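Local coordinates for protein aldehyde dehydrogenase (Trypanosoma brucei, PDB 5MYP) that probably oxidises aldehydes to carboxylic acids with NAD+ as the electron acceptor, as a glycosomal member of the aldehyde dehydrogenase family, at residues A[194-199]-A[219-224]. Numbering follows the deposited sequence.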
loop_
_atom_site.group_PDB
_atom_site.type_symbol
_atom_site.label_atom_id
_atom_site.label_comp_id
_atom_site.label_asym_id
_atom_site.label_seq_id
_atom_site.Cartn_x
_atom_site.Cartn_y
_atom_site.Cartn_z
ATOM N N PHE A 194 -13.134 -6.495 6.121
ATOM C CA PHE A 194 -12.148 -5.805 6.952
ATOM C C PHE A 194 -11.655 -4.563 6.224
ATOM O O PHE A 194 -11.824 -4.430 5.008
ATOM C CB PHE A 194 -10.977 -6.728 7.260
ATOM C CG PHE A 194 -11.354 -7.901 8.108
ATOM C CD1 PHE A 194 -11.440 -7.772 9.490
ATOM C CD2 PHE A 194 -11.648 -9.133 7.529
ATOM C CE1 PHE A 194 -11.800 -8.854 10.283
ATOM C CE2 PHE A 194 -12.003 -10.218 8.317
ATOM C CZ PHE A 194 -12.080 -10.080 9.694
ATOM N N ASP A 195 -11.042 -3.662 6.980
ATOM C CA ASP A 195 -10.478 -2.430 6.431
ATOM C C ASP A 195 -8.984 -2.536 6.141
ATOM O O ASP A 195 -8.423 -1.677 5.466
ATOM C CB ASP A 195 -10.795 -1.269 7.362
ATOM C CG ASP A 195 -12.286 -1.108 7.554
ATOM O OD1 ASP A 195 -12.937 -0.543 6.649
ATOM O OD2 ASP A 195 -12.810 -1.598 8.584
ATOM N N HIS A 196 -8.359 -3.594 6.653
ATOM C CA HIS A 196 -6.996 -3.970 6.313
ATOM C C HIS A 196 -6.790 -5.439 6.689
ATOM O O HIS A 196 -7.363 -5.919 7.674
ATOM C CB HIS A 196 -5.980 -3.111 7.079
ATOM C CG HIS A 196 -4.619 -3.093 6.460
ATOM N ND1 HIS A 196 -4.181 -2.052 5.673
ATOM C CD2 HIS A 196 -3.606 -3.994 6.490
ATOM C CE1 HIS A 196 -2.952 -2.304 5.256
ATOM N NE2 HIS A 196 -2.583 -3.480 5.730
ATOM N N ILE A 197 -5.969 -6.144 5.913
ATOM C CA ILE A 197 -5.578 -7.517 6.228
ATOM C C ILE A 197 -4.052 -7.602 6.231
ATOM O O ILE A 197 -3.406 -7.204 5.258
ATOM C CB ILE A 197 -6.151 -8.533 5.212
ATOM C CG1 ILE A 197 -7.686 -8.501 5.215
ATOM C CG2 ILE A 197 -5.647 -9.946 5.512
ATOM C CD1 ILE A 197 -8.335 -9.120 3.995
ATOM N N LEU A 198 -3.479 -8.099 7.328
ATOM C CA LEU A 198 -2.058 -8.457 7.352
ATOM C C LEU A 198 -1.937 -9.977 7.358
ATOM O O LEU A 198 -2.499 -10.644 8.230
ATOM C CB LEU A 198 -1.326 -7.840 8.548
ATOM C CG LEU A 198 0.213 -7.985 8.490
ATOM C CD1 LEU A 198 0.939 -6.752 9.038
ATOM C CD2 LEU A 198 0.715 -9.255 9.174
ATOM N N TYR A 199 -1.196 -10.510 6.388
ATOM C CA TYR A 199 -0.959 -11.946 6.258
ATOM C C TYR A 199 0.537 -12.221 6.224
ATOM O O TYR A 199 1.268 -11.600 5.457
ATOM C CB TYR A 199 -1.613 -12.507 4.984
ATOM C CG TYR A 199 -1.186 -13.927 4.686
ATOM C CD1 TYR A 199 -1.782 -15.003 5.338
ATOM C CD2 TYR A 199 -0.151 -14.193 3.791
ATOM C CE1 TYR A 199 -1.385 -16.310 5.088
ATOM C CE2 TYR A 199 0.266 -15.494 3.540
ATOM C CZ TYR A 199 -0.355 -16.551 4.188
ATOM O OH TYR A 199 0.055 -17.839 3.939
ATOM N N PRO A 219 -7.169 -3.102 1.571
ATOM C CA PRO A 219 -5.707 -3.104 1.452
ATOM C C PRO A 219 -5.055 -4.243 2.236
ATOM O O PRO A 219 -5.559 -4.644 3.289
ATOM C CB PRO A 219 -5.283 -1.732 2.013
ATOM C CG PRO A 219 -6.470 -1.170 2.695
ATOM C CD PRO A 219 -7.685 -1.841 2.141
ATOM N N VAL A 220 -3.951 -4.757 1.705
ATOM C CA VAL A 220 -3.250 -5.892 2.308
ATOM C C VAL A 220 -1.781 -5.578 2.550
ATOM O O VAL A 220 -1.152 -4.878 1.760
ATOM C CB VAL A 220 -3.367 -7.191 1.468
ATOM C CG1 VAL A 220 -4.825 -7.606 1.331
ATOM C CG2 VAL A 220 -2.715 -7.044 0.091
ATOM N N THR A 221 -1.269 -6.087 3.669
ATOM C CA THR A 221 0.155 -6.173 3.935
ATOM C C THR A 221 0.474 -7.661 3.917
ATOM O O THR A 221 -0.141 -8.439 4.647
ATOM C CB THR A 221 0.510 -5.554 5.300
ATOM O OG1 THR A 221 0.132 -4.170 5.306
ATOM C CG2 THR A 221 2.009 -5.667 5.592
ATOM N N LEU A 222 1.410 -8.055 3.057
ATOM C CA LEU A 222 1.767 -9.455 2.858
ATOM C C LEU A 222 3.236 -9.607 3.223
ATOM O O LEU A 222 4.087 -8.917 2.660
ATOM C CB LEU A 222 1.506 -9.873 1.405
ATOM C CG LEU A 222 0.101 -9.592 0.860
ATOM C CD1 LEU A 222 0.013 -9.890 -0.633
ATOM C CD2 LEU A 222 -0.943 -10.396 1.617
ATOM N N GLU A 223 3.518 -10.475 4.193
ATOM C CA GLU A 223 4.878 -10.724 4.672
ATOM C C GLU A 223 5.220 -12.157 4.307
ATOM O O GLU A 223 4.764 -13.104 4.958
ATOM C CB GLU A 223 4.949 -10.515 6.187
ATOM C CG GLU A 223 4.681 -9.079 6.636
ATOM C CD GLU A 223 5.887 -8.153 6.531
ATOM O OE1 GLU A 223 7.029 -8.632 6.351
ATOM O OE2 GLU A 223 5.685 -6.921 6.638
ATOM N N LEU A 224 6.006 -12.319 3.246
ATOM C CA LEU A 224 6.201 -13.628 2.629
ATOM C C LEU A 224 7.668 -14.015 2.743
ATOM O O LEU A 224 8.337 -13.581 3.684
ATOM C CB LEU A 224 5.664 -13.619 1.191
ATOM C CG LEU A 224 4.295 -12.943 1.023
ATOM C CD1 LEU A 224 3.916 -12.841 -0.446
ATOM C CD2 LEU A 224 3.212 -13.672 1.807
#
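In His-196, chi1 of -160° sets CG anti to the backbone N, and Thr-221 holds OG1 beside its own backbone N (chi1 -60°). His-196 NE2 and Thr-221 OG1 hydrogen-bond at 2.8 Å, near the plane of the imidazole; either could be the donor. The carbonyl oxygen of Pro-219 sits over the centre of one ring face, 3.6 Å above the plane, while Phe-453 meets the same ring edge-to-face. His-196 ND1, packed 3.8 Å from Pro-219 CB, is buried by this contact with no partner in the model. The other branch of Thr-221, CG2, touches Leu-198 CD1 at 3.8 Å. The backbones run parallel, joined by a ladder in which Ile-197 N bonds to Pro-219 O, Thr-221 N to Ile-197 O and Tyr-199 N to Thr-221 O. Strand 196-200, helix 203-214 and strand 220-223 make a beta-alpha-beta unit, and the helix covers the face bearing Ile-197, Tyr-199 and Val-220. There Tyr-199 CB packs on Leu-222 CD2 at 4.0 Å, and Leu-224 CD2 reaches the edge of the phenol ring, 3.9 Å from Tyr-199 CE2; the Tyr-199 hydroxyl bonds to Ser-202 N. The last rung, 2.8 Å from Glu-223 N to Tyr-199 O, holds the main chain at the predicted active-site Glu-223, and the side chain of Leu-224 lies about 6 Å from that of Cys-259, also predicted active-site.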